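Local coordinates for acyltransferase (Actinoplanes teichomyceticus, PDB 4Q38), which probably transfers a long acyl chain from acyl-coenzyme A to the amino sugar of teicoplanin-type glycopeptide antibiotics, at residues V74-D79 / G118-R123. Numbering follows the deposited sequence.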
ATOM      1  N   VAL A  74      11.484 -14.172  10.181  1.00 29.03           N
ATOM      2  CA  VAL A  74      11.252 -15.416  10.917  1.00 30.46           C
ATOM      3  C   VAL A  74      12.098 -15.434  12.194  1.00 31.22           C
ATOM      4  O   VAL A  74      11.613 -15.806  13.269  1.00 30.37           O
ATOM      5  CB  VAL A  74      11.510 -16.661  10.034  1.00 32.27           C
ATOM      6  CG1 VAL A  74      11.454 -17.947  10.852  1.00 31.60           C
ATOM      7  CG2 VAL A  74      10.484 -16.725   8.897  1.00 32.88           C
ATOM      8  N   ALA A  75      13.344 -14.982  12.073  1.00 30.80           N
ATOM      9  CA  ALA A  75      14.286 -14.991  13.192  1.00 30.84           C
ATOM     10  C   ALA A  75      13.813 -14.099  14.335  1.00 31.69           C
ATOM     11  O   ALA A  75      13.939 -14.457  15.504  1.00 32.77           O
ATOM     12  CB  ALA A  75      15.672 -14.571  12.723  1.00 30.21           C
ATOM     13  N   ALA A  76      13.246 -12.948  13.996  1.00 31.80           N
ATOM     14  CA  ALA A  76      12.888 -11.949  15.002  1.00 32.21           C
ATOM     15  C   ALA A  76      11.453 -12.018  15.515  1.00 31.06           C
ATOM     16  O   ALA A  76      11.069 -11.206  16.353  1.00 32.50           O
ATOM     17  CB  ALA A  76      13.183 -10.556  14.476  1.00 31.22           C
ATOM     18  N   ALA A  77      10.671 -12.979  15.024  1.00 31.86           N
ATOM     19  CA  ALA A  77       9.251 -13.082  15.384  1.00 31.88           C
ATOM     20  C   ALA A  77       9.049 -12.947  16.887  1.00 34.45           C
ATOM     21  O   ALA A  77       9.729 -13.614  17.672  1.00 34.36           O
ATOM     22  CB  ALA A  77       8.641 -14.373  14.861  1.00 32.10           C
ATOM     23  N   PRO A  78       8.135 -12.049  17.294  1.00 34.04           N
ATOM     24  CA  PRO A  78       7.948 -11.780  18.705  1.00 34.02           C
ATOM     25  C   PRO A  78       7.279 -12.926  19.466  1.00 35.79           C
ATOM     26  O   PRO A  78       6.712 -13.845  18.864  1.00 36.33           O
ATOM     27  CB  PRO A  78       7.054 -10.540  18.704  1.00 33.31           C
ATOM     28  CG  PRO A  78       6.276 -10.665  17.433  1.00 33.85           C
ATOM     29  CD  PRO A  78       7.295 -11.172  16.456  1.00 33.62           C
ATOM     30  N   ASP A  79       7.372 -12.846  20.788  1.00 35.24           N
ATOM     31  CA  ASP A  79       6.858 -13.856  21.694  1.00 37.83           C
ATOM     32  C   ASP A  79       5.922 -13.177  22.699  1.00 36.49           C
ATOM     33  O   ASP A  79       6.253 -12.103  23.202  1.00 35.20           O
ATOM     34  CB  ASP A  79       8.045 -14.507  22.414  1.00 37.95           C
ATOM     35  CG  ASP A  79       7.618 -15.424  23.519  1.00 38.94           C
ATOM     36  OD1 ASP A  79       7.375 -16.617  23.243  1.00 40.94           O
ATOM     37  OD2 ASP A  79       7.522 -14.944  24.661  1.00 39.42           O
ATOM     38  N   GLY A 118      13.374  -0.726  19.288  1.00 29.43           N
ATOM     39  CA  GLY A 118      12.819  -2.040  19.638  1.00 27.50           C
ATOM     40  C   GLY A 118      13.350  -3.191  18.791  1.00 27.98           C
ATOM     41  O   GLY A 118      12.931  -4.341  18.953  1.00 29.81           O
ATOM     42  N   GLY A 119      14.257  -2.891  17.865  1.00 27.29           N
ATOM     43  CA  GLY A 119      14.926  -3.930  17.085  1.00 27.50           C
ATOM     44  C   GLY A 119      14.126  -4.480  15.916  1.00 28.77           C
ATOM     45  O   GLY A 119      13.211  -3.834  15.410  1.00 27.29           O
ATOM     46  N   ALA A 120      14.493  -5.679  15.481  1.00 27.83           N
ATOM     47  CA  ALA A 120      13.889  -6.299  14.315  1.00 29.25           C
ATOM     48  C   ALA A 120      12.375  -6.547  14.481  1.00 29.67           C
ATOM     49  O   ALA A 120      11.608  -6.303  13.549  1.00 30.26           O
ATOM     50  CB  ALA A 120      14.627  -7.583  13.970  1.00 28.91           C
ATOM     51  N   ALA A 121      11.944  -7.013  15.656  1.00 28.38           N
ATOM     52  CA  ALA A 121      10.507  -7.216  15.919  1.00 28.92           C
ATOM     53  C   ALA A 121       9.715  -5.912  15.743  1.00 28.26           C
ATOM     54  O   ALA A 121       8.574  -5.924  15.257  1.00 27.91           O
ATOM     55  CB  ALA A 121      10.287  -7.777  17.320  1.00 28.99           C
ATOM     56  N   ALA A 122      10.324  -4.800  16.139  1.00 28.00           N
ATOM     57  CA  ALA A 122       9.696  -3.484  15.987  1.00 29.03           C
ATOM     58  C   ALA A 122       9.673  -3.050  14.523  1.00 29.72           C
ATOM     59  O   ALA A 122       8.637  -2.613  14.019  1.00 28.69           O
ATOM     60  CB  ALA A 122      10.415  -2.453  16.834  1.00 30.16           C
ATOM     61  N   ARG A 123      10.819  -3.165  13.853  1.00 28.57           N
ATOM     62  CA  ARG A 123      10.925  -2.840  12.421  1.00 28.31           C
ATOM     63  C   ARG A 123       9.972  -3.677  11.566  1.00 27.74           C
ATOM     64  O   ARG A 123       9.404  -3.174  10.603  1.00 27.82           O
ATOM     65  CB  ARG A 123      12.364  -3.031  11.924  1.00 28.04           C
ATOM     66  CG  ARG A 123      13.347  -2.001  12.472  1.00 26.99           C
ATOM     67  CD  ARG A 123      14.726  -2.161  11.845  1.00 28.80           C
ATOM     68  NE  ARG A 123      15.520  -3.257  12.414  1.00 28.08           N
ATOM     69  CZ  ARG A 123      15.899  -4.340  11.739  1.00 29.28           C
ATOM     70  NH1 ARG A 123      15.541  -4.516  10.459  1.00 26.93           N
ATOM     71  NH2 ARG A 123      16.649  -5.255  12.345  1.00 28.30           N
TER
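In the largely helical N-terminal part of the acyltransferase, the last part of helix 67-76 and the chain after it meet the short helix 119-123. A76 and A120 make the tightest touch. A76 CB points nearly straight at the A120 methyl, which meets it obliquely, with A76 CB 3.3 Å from A120 CB, closer than usual for two carbons. The same A76 CB also lies 3.9 Å from the backbone N of A121. With side chains this small, the two backbones come near each other, and the CA atoms of A76 and A121 are 5.4 Å apart.

A121 faces the backbone of A76. Its CB rests 3.6 Å from the carbonyl O of A76, a van der Waals contact of a methyl with a backbone oxygen. P78 closes the patch more loosely, its CB 4.5 Å from A121 CB. The chain is extended at A77 (psi 129°), which leads it on to P78. No polar bond joins the two segments. The contact is made by van der Waals touch alone, mainly of three methyls, a proline ring carbon and a backbone oxygen.

Within segment 118-123, R123 N donates to G119 O at 2.9 Å, an i to i+4 helical bond. The side chain of R123 folds back along its own helix, and A120 CA sits under one face of the guanidinium, nearer its edge than its middle.

Y128 of helix 125-143 packs against A76 and P78, while L86 of helix 84-98 touches both P78 and A121. Hydrogen bonds also link R52 NH1 to P78 O and R123 NH1 to G172 O. The site is far from the coenzyme A and sugar pockets. The arrangement is a close alanine-to-alanine helix contact in the helical N-acyltransferase N-terminal domain.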